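Local coordinates for putative exported protein (Peptoclostridium difficile, PDB 5TTA), which is of unknown function but is made with a signal sequence, consistent with export, and belongs to the DUF5780 family of the E-set clan, at residues E69-D74 with I178-N183; E90-A95 with I122-P127; C209-T214 with S224-W229. One frame throughout, in Å; residues are numbered along the deposited sequence.

In the fold
After strands 41-50 and 58-66 the chain enters strand 72-82; the turn into it and its first residues form one half of contact 1. Contact 1 closes a long loop when 178-183, the link between helix 156-175 and strand 183-189, returns to it. Nested inside that loop is contact 2, where 90-95 and 122-127 meet beside the two-stranded sheet 96-98/121-123, on the other side of the chain's centre from contact 1. Contact 3 follows both in series and closes a short loop, laying helix 226-233 on strand 205-215. Contacts 1 and 3 touch, since strands 72-82 and 205-215 pair as neighbours in the main antiparallel sheet; contact 2 touches neither.

Contact 1: E69-D74 with I178-N183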
ATOM      1  N   GLU A  69     -23.712   9.699 -13.763  1.00 35.37           N
ATOM      2  CA  GLU A  69     -23.648  10.734 -12.743  1.00 36.75           C
ATOM      3  C   GLU A  69     -22.737  10.361 -11.578  1.00 32.72           C
ATOM      4  O   GLU A  69     -22.670  11.098 -10.590  1.00 37.56           O
ATOM      5  CB  GLU A  69     -25.057  11.042 -12.243  1.00 49.23           C
ATOM      6  CG  GLU A  69     -25.933  11.682 -13.307  1.00 59.77           C
ATOM      7  CD  GLU A  69     -27.359  11.917 -12.831  1.00 75.25           C
ATOM      8  OE1 GLU A  69     -27.940  11.006 -12.195  1.00 78.19           O
ATOM      9  OE2 GLU A  69     -27.896  13.020 -13.086  1.00 79.54           O
ATOM     10  N   LYS A  70     -22.008   9.261 -11.686  1.00 28.20           N
ATOM     11  CA  LYS A  70     -21.187   8.750 -10.604  1.00 30.97           C
ATOM     12  C   LYS A  70     -19.750   8.627 -11.069  1.00 25.22           C
ATOM     13  O   LYS A  70     -19.493   8.298 -12.233  1.00 21.49           O
ATOM     14  CB  LYS A  70     -21.692   7.383 -10.132  1.00 31.97           C
ATOM     15  CG  LYS A  70     -23.114   7.394  -9.599  1.00 39.36           C
ATOM     16  CD  LYS A  70     -23.560   5.971  -9.272  1.00 42.25           C
ATOM     17  CE  LYS A  70     -24.168   5.275 -10.490  1.00 42.46           C
ATOM     18  NZ  LYS A  70     -24.658   3.894 -10.184  1.00 48.05           N
ATOM     19  N   ALA A  71     -18.821   8.903 -10.154  1.00 26.83           N
ATOM     20  CA  ALA A  71     -17.403   8.713 -10.431  1.00 27.76           C
ATOM     21  C   ALA A  71     -17.075   7.229 -10.574  1.00 22.47           C
ATOM     22  O   ALA A  71     -17.563   6.398  -9.806  1.00 22.55           O
ATOM     23  CB  ALA A  71     -16.573   9.323  -9.311  1.00 21.75           C
ATOM     24  N   ILE A  72     -16.212   6.901 -11.534  1.00 17.33           N
ATOM     25  CA  ILE A  72     -15.858   5.516 -11.844  1.00 19.85           C
ATOM     26  C   ILE A  72     -14.477   5.209 -11.264  1.00 26.21           C
ATOM     27  O   ILE A  72     -13.461   5.767 -11.703  1.00 18.93           O
ATOM     28  CB  ILE A  72     -15.907   5.258 -13.358  1.00 25.18           C
ATOM     29  CG1 ILE A  72     -17.375   5.248 -13.833  1.00 26.69           C
ATOM     30  CG2 ILE A  72     -15.187   3.934 -13.724  1.00 20.68           C
ATOM     31  CD1 ILE A  72     -17.549   5.328 -15.335  1.00 26.26           C
HETATM   32  N   MSE A  73     -14.434   4.316 -10.273  1.00 21.18           N
HETATM   33  CA  MSE A  73     -13.173   4.000  -9.614  1.00 22.91           C
HETATM   34  C   MSE A  73     -12.447   2.810 -10.238  1.00 27.31           C
HETATM   35  O   MSE A  73     -11.238   2.693 -10.058  1.00 23.84           O
HETATM   36  CB  MSE A  73     -13.392   3.756  -8.110  1.00 29.23           C
HETATM   37  CG  MSE A  73     -13.805   2.360  -7.715  1.00 39.52           C
HETATM   38 SE   MSE A  73     -14.048   2.237  -5.769  0.77 47.36          SE
HETATM   39  CE  MSE A  73     -12.245   2.449  -5.250  1.00 33.58           C
ATOM     40  N   ASP A  74     -13.150   1.926 -10.967  1.00 20.93           N
ATOM     41  CA  ASP A  74     -12.484   0.810 -11.629  1.00 21.53           C
ATOM     42  C   ASP A  74     -13.303   0.394 -12.848  1.00 19.66           C
ATOM     43  O   ASP A  74     -14.483   0.719 -12.968  1.00 17.79           O
ATOM     44  CB  ASP A  74     -12.276  -0.382 -10.653  1.00 28.19           C
ATOM     45  CG  ASP A  74     -11.204  -1.386 -11.133  1.00 34.09           C
ATOM     46  OD1 ASP A  74     -10.492  -1.135 -12.133  1.00 27.15           O
ATOM     47  OD2 ASP A  74     -11.076  -2.449 -10.497  1.00 39.73           O
ATOM     48  N   ILE A 178     -12.514   8.409 -12.458  1.00 25.76           N
ATOM     49  CA  ILE A 178     -12.956   9.197 -13.605  1.00 24.16           C
ATOM     50  C   ILE A 178     -14.241   9.914 -13.209  1.00 31.06           C
ATOM     51  O   ILE A 178     -15.257   9.269 -12.929  1.00 26.99           O
ATOM     52  CB  ILE A 178     -13.180   8.320 -14.850  1.00 19.05           C
ATOM     53  CG1 ILE A 178     -11.905   7.541 -15.207  1.00 27.15           C
ATOM     54  CG2 ILE A 178     -13.577   9.195 -16.010  1.00 19.64           C
ATOM     55  CD1 ILE A 178     -12.097   6.463 -16.276  1.00 25.77           C
ATOM     56  N   ALA A 179     -14.200  11.248 -13.194  1.00 23.57           N
ATOM     57  CA  ALA A 179     -15.320  12.050 -12.708  1.00 27.44           C
ATOM     58  C   ALA A 179     -16.482  11.990 -13.692  1.00 27.43           C
ATOM     59  O   ALA A 179     -16.276  11.717 -14.880  1.00 22.99           O
ATOM     60  CB  ALA A 179     -14.875  13.494 -12.498  1.00 27.40           C
ATOM     61  N   PRO A 180     -17.722  12.234 -13.227  1.00 27.41           N
ATOM     62  CA  PRO A 180     -18.860  12.255 -14.167  1.00 29.56           C
ATOM     63  C   PRO A 180     -18.644  13.295 -15.264  1.00 32.69           C
ATOM     64  O   PRO A 180     -18.186  14.407 -15.004  1.00 29.14           O
ATOM     65  CB  PRO A 180     -20.067  12.618 -13.281  1.00 31.87           C
ATOM     66  CG  PRO A 180     -19.652  12.286 -11.889  1.00 32.68           C
ATOM     67  CD  PRO A 180     -18.144  12.427 -11.829  1.00 31.08           C
ATOM     68  N   GLY A 181     -18.966  12.914 -16.504  1.00 25.74           N
ATOM     69  CA  GLY A 181     -18.749  13.760 -17.665  1.00 30.30           C
ATOM     70  C   GLY A 181     -17.330  13.811 -18.212  1.00 26.15           C
ATOM     71  O   GLY A 181     -17.136  14.316 -19.330  1.00 30.25           O
ATOM     72  N   LYS A 182     -16.336  13.301 -17.489  1.00 27.80           N
ATOM     73  CA  LYS A 182     -14.945  13.365 -17.952  1.00 25.03           C
ATOM     74  C   LYS A 182     -14.719  12.606 -19.267  1.00 27.64           C
ATOM     75  O   LYS A 182     -15.129  11.450 -19.425  1.00 23.08           O
ATOM     76  CB  LYS A 182     -14.037  12.811 -16.854  1.00 30.67           C
ATOM     77  CG  LYS A 182     -12.552  12.714 -17.178  1.00 29.64           C
ATOM     78  CD  LYS A 182     -11.847  14.037 -17.089  1.00 35.77           C
ATOM     79  CE  LYS A 182     -10.342  13.810 -16.967  1.00 37.09           C
ATOM     80  NZ  LYS A 182      -9.706  15.063 -16.492  1.00 47.77           N
ATOM     81  N   ASN A 183     -14.035  13.249 -20.214  1.00 23.25           N
ATOM     82  CA  ASN A 183     -13.442  12.552 -21.355  1.00 19.76           C
ATOM     83  C   ASN A 183     -11.965  12.310 -21.071  1.00 22.34           C
ATOM     84  O   ASN A 183     -11.258  13.237 -20.661  1.00 20.23           O
ATOM     85  CB  ASN A 183     -13.567  13.394 -22.635  1.00 24.20           C
ATOM     86  CG  ASN A 183     -14.982  13.826 -22.913  1.00 34.87           C
ATOM     87  OD1 ASN A 183     -15.247  15.002 -23.150  1.00 47.90           O
ATOM     88  ND2 ASN A 183     -15.898  12.877 -22.896  1.00 27.42           N
TER
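I72 and I178 lie side by side on paired antiparallel backbones, and the ring of P180 leans on the chain just ahead of I72. Both isoleucines adopt the same first torsion, CG1 anti to the carbonyl carbon (chi1 -71° and -57°), so that CG2 of each lies anti to its own backbone N. Neither CA-CB bond aims straight at the other backbone; the two side chains come closest at their roots, with I72 CB 4.4 Å from I178 CB. Both residues are buried, and I72 also packs on F215 of strand 205-215.

The backbone grip beneath them is reciprocal. I72 N donates to I178 O over 2.9 Å, nearly straight and directed in the carbonyl plane at a lone pair. In return I178 N donates to I72 O, also at 2.9 Å, but this bond is more bent and its donor lies above the carbonyl plane. I178 O is used further: A71 CA approaches it to 3.3 Å in a CA-H...O contact, and the side-chain amide of N66 donates a hydrogen bond to it.

The bond from CA to CB of P180, unlike those of the isoleucines, is directed toward the opposite segment. Its CG sits against the peptide that follows E69, 3.5 Å from E69 O, while CD lies 4.3 Å from A71 CB. The proline is exposed and begins the central pair of a type II turn from A179 to K182, in which G181 takes a positive phi and K182 N bonds to A179 O. The result is a single antiparallel bridge of the hydrogen-bonded type, fastening the loop after helix 156-175 to the start of strand 72-82, immediately before the classic bulge that M73 and D74 form against T214.

Contact 2: E90-A95 with I122-P127; sequences ELYWDA and ISPVSP
The phenol ring of Y92 carries P124 on one face and a backbone oxygen at its edge. P124 CG lies 3.9 Å from the ring centroid, close to the normal but displaced toward the rim, a CH-pi contact; CB of the same proline reaches Y92 CD1 at 3.5 Å. The two side chains run side by side in the same direction, while I122 crosses the tyrosine at about a right angle and brings CD1 near Y92 CD2. S126 O approaches the ring edge in its plane. On the indole of W93, L91 CD1 sits over the centre of one face, and a water lies at the edge.

A third flat group, the carboxylate of D94, takes hold of S126 with both oxygens. CG of D94 stands between the backbone N and the carbonyl carbon (chi1 54°), the crowded position, which turns the carboxylate toward the other segment. S126 N donates to D94 OD1 at 2.8 Å, and S126 OG donates to D94 OD2 at a short 2.5 Å; each bond uses a syn lone pair. This double grip fixes the carboxylate's rotation. V125 CB lies in van der Waals contact with D94 OD1, and its CG2 with D94 O.

Two waters fill in the polar links. One accepts from V125 N and donates to D94 OD1 and S126 O; the other accepts from W93 N and donates to P127 O. Nearer strand 121-123, A95 CB packs on I122 CB at 4.0 Å. W93 itself is anchored through NE1 to S129 O and packs on strand 72-82. Thus an aspartate on a type I turn, Y92 to A95, accepting from one serine's N-H and hydroxyl, joins the loop before strand 96-98 to that after 121-123, its antiparallel partner.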
ATOM      1  N   GLU A  90      -4.027 -13.061 -32.712  1.00 22.88           N
ATOM      2  CA  GLU A  90      -3.597 -13.382 -31.355  1.00 22.48           C
ATOM      3  C   GLU A  90      -2.373 -12.540 -31.022  1.00 20.94           C
ATOM      4  O   GLU A  90      -1.379 -12.575 -31.761  1.00 21.94           O
ATOM      5  CB  GLU A  90      -3.238 -14.858 -31.208  1.00 29.05           C
ATOM      6  CG  GLU A  90      -4.399 -15.797 -31.326  1.00 35.52           C
ATOM      7  CD  GLU A  90      -3.987 -17.236 -31.085  1.00 43.70           C
ATOM      8  OE1 GLU A  90      -4.044 -17.691 -29.921  1.00 48.24           O
ATOM      9  OE2 GLU A  90      -3.594 -17.899 -32.064  1.00 50.17           O
ATOM     10  N   LEU A  91      -2.440 -11.815 -29.904  1.00 20.59           N
ATOM     11  CA  LEU A  91      -1.367 -10.926 -29.472  1.00 22.59           C
ATOM     12  C   LEU A  91      -0.791 -11.321 -28.119  1.00 20.97           C
ATOM     13  O   LEU A  91      -1.478 -11.876 -27.268  1.00 17.75           O
ATOM     14  CB  LEU A  91      -1.862  -9.462 -29.353  1.00 20.48           C
ATOM     15  CG  LEU A  91      -2.460  -8.863 -30.628  1.00 20.32           C
ATOM     16  CD1 LEU A  91      -2.764  -7.383 -30.368  1.00 16.75           C
ATOM     17  CD2 LEU A  91      -1.497  -8.999 -31.786  1.00 20.75           C
ATOM     18  N   TYR A  92       0.494 -10.998 -27.926  1.00 22.45           N
ATOM     19  CA  TYR A  92       1.040 -10.763 -26.594  1.00 15.88           C
ATOM     20  C   TYR A  92       0.669  -9.331 -26.201  1.00 19.53           C
ATOM     21  O   TYR A  92       1.448  -8.385 -26.369  1.00 21.08           O
ATOM     22  CB  TYR A  92       2.556 -10.976 -26.591  1.00 19.55           C
ATOM     23  CG  TYR A  92       2.988 -12.400 -26.854  1.00 22.10           C
ATOM     24  CD1 TYR A  92       2.847 -13.384 -25.878  1.00 23.54           C
ATOM     25  CD2 TYR A  92       3.560 -12.756 -28.072  1.00 22.88           C
ATOM     26  CE1 TYR A  92       3.264 -14.685 -26.106  1.00 27.11           C
ATOM     27  CE2 TYR A  92       3.990 -14.074 -28.311  1.00 39.28           C
ATOM     28  CZ  TYR A  92       3.835 -15.024 -27.317  1.00 38.36           C
ATOM     29  OH  TYR A  92       4.231 -16.321 -27.529  1.00 44.36           O
ATOM     30  N   TRP A  93      -0.560  -9.174 -25.670  1.00 16.50           N
ATOM     31  CA  TRP A  93      -1.161  -7.847 -25.528  1.00 18.19           C
ATOM     32  C   TRP A  93      -0.377  -6.939 -24.588  1.00 17.38           C
ATOM     33  O   TRP A  93      -0.317  -5.721 -24.809  1.00 19.17           O
ATOM     34  CB  TRP A  93      -2.592  -7.957 -24.997  1.00 13.14           C
ATOM     35  CG  TRP A  93      -3.586  -8.412 -26.019  1.00 20.87           C
ATOM     36  CD1 TRP A  93      -3.885  -9.706 -26.378  1.00 16.97           C
ATOM     37  CD2 TRP A  93      -4.406  -7.562 -26.821  1.00 18.15           C
ATOM     38  NE1 TRP A  93      -4.869  -9.699 -27.358  1.00 15.88           N
ATOM     39  CE2 TRP A  93      -5.213  -8.397 -27.632  1.00 15.75           C
ATOM     40  CE3 TRP A  93      -4.559  -6.166 -26.910  1.00 15.49           C
ATOM     41  CZ2 TRP A  93      -6.140  -7.878 -28.559  1.00 19.12           C
ATOM     42  CZ3 TRP A  93      -5.475  -5.643 -27.808  1.00 13.86           C
ATOM     43  CH2 TRP A  93      -6.276  -6.504 -28.628  1.00 17.74           C
ATOM     44  N   ASP A  94       0.122  -7.483 -23.478  1.00 17.15           N
ATOM     45  CA  ASP A  94       0.849  -6.709 -22.476  1.00 14.54           C
ATOM     46  C   ASP A  94       2.348  -7.013 -22.474  1.00 20.04           C
ATOM     47  O   ASP A  94       2.996  -6.913 -21.429  1.00 27.66           O
ATOM     48  CB  ASP A  94       0.254  -6.929 -21.081  1.00 15.80           C
ATOM     49  CG  ASP A  94       0.161  -8.396 -20.682  1.00 28.94           C
ATOM     50  OD1 ASP A  94       0.697  -9.273 -21.401  1.00 30.29           O
ATOM     51  OD2 ASP A  94      -0.450  -8.686 -19.616  1.00 29.32           O
ATOM     52  N   ALA A  95       2.926  -7.311 -23.642  1.00 19.15           N
ATOM     53  CA  ALA A  95       4.361  -7.559 -23.722  1.00 19.38           C
ATOM     54  C   ALA A  95       5.150  -6.307 -23.352  1.00 22.14           C
ATOM     55  O   ALA A  95       4.739  -5.179 -23.639  1.00 24.05           O
ATOM     56  CB  ALA A  95       4.752  -8.006 -25.122  1.00 19.77           C
ATOM     57  N   ILE A 122      10.466  -8.115 -27.900  1.00 31.84           N
ATOM     58  CA  ILE A 122       9.419  -8.061 -26.888  1.00 31.12           C
ATOM     59  C   ILE A 122       9.605  -9.185 -25.871  1.00 34.48           C
ATOM     60  O   ILE A 122      10.177 -10.243 -26.164  1.00 33.63           O
ATOM     61  CB  ILE A 122       8.010  -8.132 -27.520  1.00 31.98           C
ATOM     62  CG1 ILE A 122       7.793  -9.468 -28.213  1.00 35.17           C
ATOM     63  CG2 ILE A 122       7.805  -6.999 -28.519  1.00 38.71           C
ATOM     64  CD1 ILE A 122       6.354  -9.690 -28.625  1.00 38.51           C
ATOM     65  N   SER A 123       9.101  -8.938 -24.663  1.00 29.44           N
ATOM     66  CA  SER A 123       9.095  -9.912 -23.573  1.00 35.44           C
ATOM     67  C   SER A 123       7.659 -10.145 -23.110  1.00 29.21           C
ATOM     68  O   SER A 123       7.074  -9.269 -22.441  1.00 28.02           O
ATOM     69  CB  SER A 123       9.956  -9.426 -22.409  1.00 40.61           C
ATOM     70  OG  SER A 123      10.009 -10.394 -21.369  1.00 43.04           O
ATOM     71  N   PRO A 124       7.068 -11.299 -23.416  1.00 32.79           N
ATOM     72  CA  PRO A 124       5.672 -11.548 -23.032  1.00 34.40           C
ATOM     73  C   PRO A 124       5.445 -11.465 -21.527  1.00 27.64           C
ATOM     74  O   PRO A 124       6.329 -11.749 -20.711  1.00 27.11           O
ATOM     75  CB  PRO A 124       5.410 -12.968 -23.552  1.00 34.33           C
ATOM     76  CG  PRO A 124       6.369 -13.132 -24.673  1.00 40.73           C
ATOM     77  CD  PRO A 124       7.595 -12.349 -24.304  1.00 33.20           C
ATOM     78  N   VAL A 125       4.230 -11.050 -21.178  1.00 23.33           N
ATOM     79  CA  VAL A 125       3.755 -11.031 -19.804  1.00 25.12           C
ATOM     80  C   VAL A 125       2.625 -12.059 -19.700  1.00 27.88           C
ATOM     81  O   VAL A 125       2.853 -13.178 -19.233  1.00 27.96           O
ATOM     82  CB  VAL A 125       3.358  -9.597 -19.404  1.00 26.17           C
ATOM     83  CG1 VAL A 125       2.660  -9.568 -18.079  1.00 32.93           C
ATOM     84  CG2 VAL A 125       4.649  -8.767 -19.300  1.00 32.09           C
ATOM     85  N   SER A 126       1.422 -11.714 -20.189  1.00 23.84           N
ATOM     86  CA  SER A 126       0.300 -12.639 -20.296  1.00 21.48           C
ATOM     87  C   SER A 126       0.474 -13.570 -21.506  1.00 27.57           C
ATOM     88  O   SER A 126       1.181 -13.240 -22.458  1.00 23.60           O
ATOM     89  CB  SER A 126      -1.007 -11.856 -20.425  1.00 23.24           C
ATOM     90  OG  SER A 126      -1.241 -11.065 -19.266  1.00 23.44           O
ATOM     91  N   PRO A 127      -0.156 -14.748 -21.491  1.00 22.70           N
ATOM     92  CA  PRO A 127      -0.090 -15.634 -22.664  1.00 29.09           C
ATOM     93  C   PRO A 127      -0.647 -14.985 -23.928  1.00 19.96           C
ATOM     94  O   PRO A 127      -1.554 -14.157 -23.878  1.00 19.08           O
ATOM     95  CB  PRO A 127      -0.961 -16.833 -22.250  1.00 19.82           C
ATOM     96  CG  PRO A 127      -0.804 -16.907 -20.745  1.00 22.31           C
ATOM     97  CD  PRO A 127      -0.825 -15.399 -20.344  1.00 20.49           C
TER
HETATM   98  O   HOH W   1      -1.782 -11.356 -24.036  1.00 18.49           O
HETATM   99  O   HOH W   2       2.214 -10.697 -23.360  1.00 21.27           O

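Contact 3: C209-T214 with S224-W229; sequences CVKQVT and SAYENW
No hydrogen bond joins strand residues 209-214 to segment 224-229, which leads into helix 226-233; aromatic, sulfur and aliphatic contacts carry the interface. The CH-pi contacts are two. C209 CB sits squarely over the six-membered ring of W229, 3.3 Å from its centroid and 10° off the normal. K211 lays its extended aliphatic chain obliquely across one face of Y226, with CG over the centre at 3.8 Å from the centroid and CD 3.7 Å from Y226 CZ.

The sulfur contacts come from C209 SG, placed anti to the backbone N (chi1 -176°). It lies over the five-membered ring of W229, 4.1 Å from its centroid, and also meets the edge of Y226, where it is 3.9 Å from CD1. The thiol thus fits between the face of one ring and the rim of another. Both aromatic side chains hold CG anti to their own backbone N, which carries the rings from the helix to the strand.

The polar ends find partners outside the two segments. K211, bent only at chi4, pairs NZ with E76 in a salt bridge; Y226 OH is hydrogen-bonded to T78, and W229 NE1 to Y246.

Helix 226-233 therefore lies with Y226 and W229 against strand 205-215, over the part where C209 and K211 pair with T78 and E76 of strand 72-82 and K211 and Q212 form a classic bulge opposite E76. Behind the contact V210 packs on W221 of strand 220-222 and on I43 of strand 41-50, while W229 reaches L80.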
ATOM      1  N   CYS A 209     -15.010  -3.519 -25.726  1.00 19.40           N
ATOM      2  CA  CYS A 209     -16.307  -3.589 -25.055  1.00 20.95           C
ATOM      3  C   CYS A 209     -16.069  -3.495 -23.558  1.00 18.54           C
ATOM      4  O   CYS A 209     -15.196  -4.194 -23.026  1.00 21.80           O
ATOM      5  CB  CYS A 209     -17.043  -4.895 -25.402  1.00 29.08           C
ATOM      6  SG  CYS A 209     -18.733  -5.061 -24.733  1.00 27.08           S
ATOM      7  N   VAL A 210     -16.850  -2.639 -22.896  1.00 16.97           N
ATOM      8  CA  VAL A 210     -16.847  -2.555 -21.441  1.00 14.24           C
ATOM      9  C   VAL A 210     -17.443  -3.832 -20.879  1.00 24.05           C
ATOM     10  O   VAL A 210     -18.548  -4.227 -21.270  1.00 21.71           O
ATOM     11  CB  VAL A 210     -17.653  -1.344 -20.966  1.00 19.29           C
ATOM     12  CG1 VAL A 210     -17.717  -1.325 -19.437  1.00 24.98           C
ATOM     13  CG2 VAL A 210     -17.049  -0.032 -21.517  1.00 26.47           C
ATOM     14  N   LYS A 211     -16.714  -4.479 -19.973  1.00 18.22           N
ATOM     15  CA  LYS A 211     -17.189  -5.688 -19.310  1.00 20.34           C
ATOM     16  C   LYS A 211     -17.925  -5.332 -18.028  1.00 19.04           C
ATOM     17  O   LYS A 211     -19.042  -5.795 -17.795  1.00 21.18           O
ATOM     18  CB  LYS A 211     -16.004  -6.631 -19.049  1.00 21.16           C
ATOM     19  CG  LYS A 211     -16.320  -7.948 -18.310  1.00 18.84           C
ATOM     20  CD  LYS A 211     -15.058  -8.831 -18.286  1.00 24.95           C
ATOM     21  CE  LYS A 211     -15.298 -10.201 -17.623  1.00 29.73           C
ATOM     22  NZ  LYS A 211     -15.299 -10.109 -16.139  1.00 34.79           N
ATOM     23  N   GLN A 212     -17.340  -4.468 -17.214  1.00 16.83           N
ATOM     24  CA  GLN A 212     -18.007  -3.967 -16.017  1.00 17.00           C
ATOM     25  C   GLN A 212     -17.325  -2.680 -15.569  1.00 21.71           C
ATOM     26  O   GLN A 212     -16.218  -2.354 -16.006  1.00 19.66           O
ATOM     27  CB  GLN A 212     -17.975  -4.997 -14.884  1.00 18.12           C
ATOM     28  CG  GLN A 212     -16.583  -5.356 -14.377  1.00 18.94           C
ATOM     29  CD  GLN A 212     -16.659  -6.215 -13.113  1.00 26.83           C
ATOM     30  OE1 GLN A 212     -17.178  -7.322 -13.140  1.00 28.77           O
ATOM     31  NE2 GLN A 212     -16.168  -5.684 -12.004  1.00 23.41           N
ATOM     32  N   VAL A 213     -17.983  -1.967 -14.661  1.00 17.57           N
ATOM     33  CA  VAL A 213     -17.373  -0.801 -14.018  1.00 27.13           C
ATOM     34  C   VAL A 213     -17.751  -0.815 -12.547  1.00 22.33           C
ATOM     35  O   VAL A 213     -18.777  -1.379 -12.147  1.00 21.39           O
ATOM     36  CB  VAL A 213     -17.746   0.577 -14.635  1.00 27.16           C
ATOM     37  CG1 VAL A 213     -17.589   0.627 -16.173  1.00 22.67           C
ATOM     38  CG2 VAL A 213     -19.098   1.053 -14.186  1.00 22.26           C
ATOM     39  N   THR A 214     -16.908  -0.174 -11.740  1.00 15.71           N
ATOM     40  CA  THR A 214     -17.121  -0.044 -10.303  1.00 21.36           C
ATOM     41  C   THR A 214     -17.146   1.440  -9.966  1.00 21.13           C
ATOM     42  O   THR A 214     -16.201   2.159 -10.302  1.00 19.87           O
ATOM     43  CB  THR A 214     -16.011  -0.732  -9.505  1.00 25.85           C
ATOM     44  OG1 THR A 214     -15.900  -2.103  -9.909  1.00 30.07           O
ATOM     45  CG2 THR A 214     -16.309  -0.643  -8.000  1.00 27.42           C
ATOM     46  N   SER A 224     -24.571  -6.601 -19.535  1.00 23.18           N
ATOM     47  CA  SER A 224     -25.263  -7.851 -19.829  1.00 29.12           C
ATOM     48  C   SER A 224     -25.059  -8.306 -21.273  1.00 31.62           C
ATOM     49  O   SER A 224     -25.217  -9.498 -21.563  1.00 36.70           O
ATOM     50  CB  SER A 224     -26.758  -7.720 -19.486  1.00 34.02           C
ATOM     51  OG  SER A 224     -27.400  -6.676 -20.209  1.00 35.77           O
ATOM     52  N   ALA A 225     -24.676  -7.400 -22.175  1.00 30.39           N
ATOM     53  CA  ALA A 225     -24.395  -7.759 -23.557  1.00 36.21           C
ATOM     54  C   ALA A 225     -22.978  -8.282 -23.768  1.00 30.76           C
ATOM     55  O   ALA A 225     -22.658  -8.726 -24.877  1.00 25.42           O
ATOM     56  CB  ALA A 225     -24.620  -6.547 -24.461  1.00 35.94           C
ATOM     57  N   TYR A 226     -22.124  -8.243 -22.740  1.00 27.72           N
ATOM     58  CA  TYR A 226     -20.710  -8.574 -22.934  1.00 24.24           C
ATOM     59  C   TYR A 226     -20.489 -10.009 -23.413  1.00 28.81           C
ATOM     60  O   TYR A 226     -19.668 -10.256 -24.308  1.00 22.07           O
ATOM     61  CB  TYR A 226     -19.939  -8.332 -21.643  1.00 28.27           C
ATOM     62  CG  TYR A 226     -18.487  -8.764 -21.740  1.00 23.03           C
ATOM     63  CD1 TYR A 226     -17.539  -7.946 -22.338  1.00 30.32           C
ATOM     64  CD2 TYR A 226     -18.065  -9.969 -21.196  1.00 19.26           C
ATOM     65  CE1 TYR A 226     -16.208  -8.341 -22.426  1.00 28.28           C
ATOM     66  CE2 TYR A 226     -16.746 -10.372 -21.276  1.00 25.16           C
ATOM     67  CZ  TYR A 226     -15.822  -9.546 -21.887  1.00 26.59           C
ATOM     68  OH  TYR A 226     -14.510  -9.941 -21.958  1.00 23.37           O
ATOM     69  N   GLU A 227     -21.147 -10.988 -22.794  1.00 27.27           N
ATOM     70  CA  GLU A 227     -20.820 -12.361 -23.171  1.00 30.71           C
ATOM     71  C   GLU A 227     -21.141 -12.605 -24.638  1.00 25.33           C
ATOM     72  O   GLU A 227     -20.359 -13.248 -25.349  1.00 28.78           O
ATOM     73  CB  GLU A 227     -21.545 -13.367 -22.272  1.00 40.82           C
ATOM     74  CG  GLU A 227     -20.899 -13.551 -20.904  1.00 48.11           C
ATOM     75  CD  GLU A 227     -19.401 -13.862 -20.974  1.00 59.76           C
ATOM     76  OE1 GLU A 227     -18.641 -13.344 -20.123  1.00 63.17           O
ATOM     77  OE2 GLU A 227     -18.978 -14.626 -21.874  1.00 67.52           O
ATOM     78  N   ASN A 228     -22.268 -12.061 -25.110  1.00 27.32           N
ATOM     79  CA  ASN A 228     -22.651 -12.182 -26.515  1.00 33.89           C
ATOM     80  C   ASN A 228     -21.620 -11.533 -27.420  1.00 28.31           C
ATOM     81  O   ASN A 228     -21.274 -12.077 -28.478  1.00 28.18           O
ATOM     82  CB  ASN A 228     -24.020 -11.530 -26.772  1.00 35.09           C
ATOM     83  CG  ASN A 228     -25.161 -12.246 -26.090  1.00 50.44           C
ATOM     84  OD1 ASN A 228     -25.065 -13.427 -25.748  1.00 45.19           O
ATOM     85  ND2 ASN A 228     -26.266 -11.530 -25.895  1.00 57.11           N
ATOM     86  N   TRP A 229     -21.146 -10.347 -27.034  1.00 25.40           N
ATOM     87  CA  TRP A 229     -20.154  -9.644 -27.840  1.00 25.09           C
ATOM     88  C   TRP A 229     -18.886 -10.488 -27.972  1.00 22.59           C
ATOM     89  O   TRP A 229     -18.375 -10.704 -29.075  1.00 23.75           O
ATOM     90  CB  TRP A 229     -19.858  -8.278 -27.197  1.00 21.56           C
ATOM     91  CG  TRP A 229     -18.754  -7.485 -27.830  1.00 22.87           C
ATOM     92  CD1 TRP A 229     -18.870  -6.570 -28.838  1.00 22.92           C
ATOM     93  CD2 TRP A 229     -17.362  -7.540 -27.497  1.00 24.14           C
ATOM     94  NE1 TRP A 229     -17.633  -6.055 -29.154  1.00 26.20           N
ATOM     95  CE2 TRP A 229     -16.693  -6.620 -28.336  1.00 26.37           C
ATOM     96  CE3 TRP A 229     -16.618  -8.252 -26.540  1.00 17.87           C
ATOM     97  CZ2 TRP A 229     -15.305  -6.399 -28.258  1.00 26.52           C
ATOM     98  CZ3 TRP A 229     -15.255  -8.046 -26.467  1.00 22.28           C
ATOM     99  CH2 TRP A 229     -14.607  -7.114 -27.324  1.00 25.69           C
TER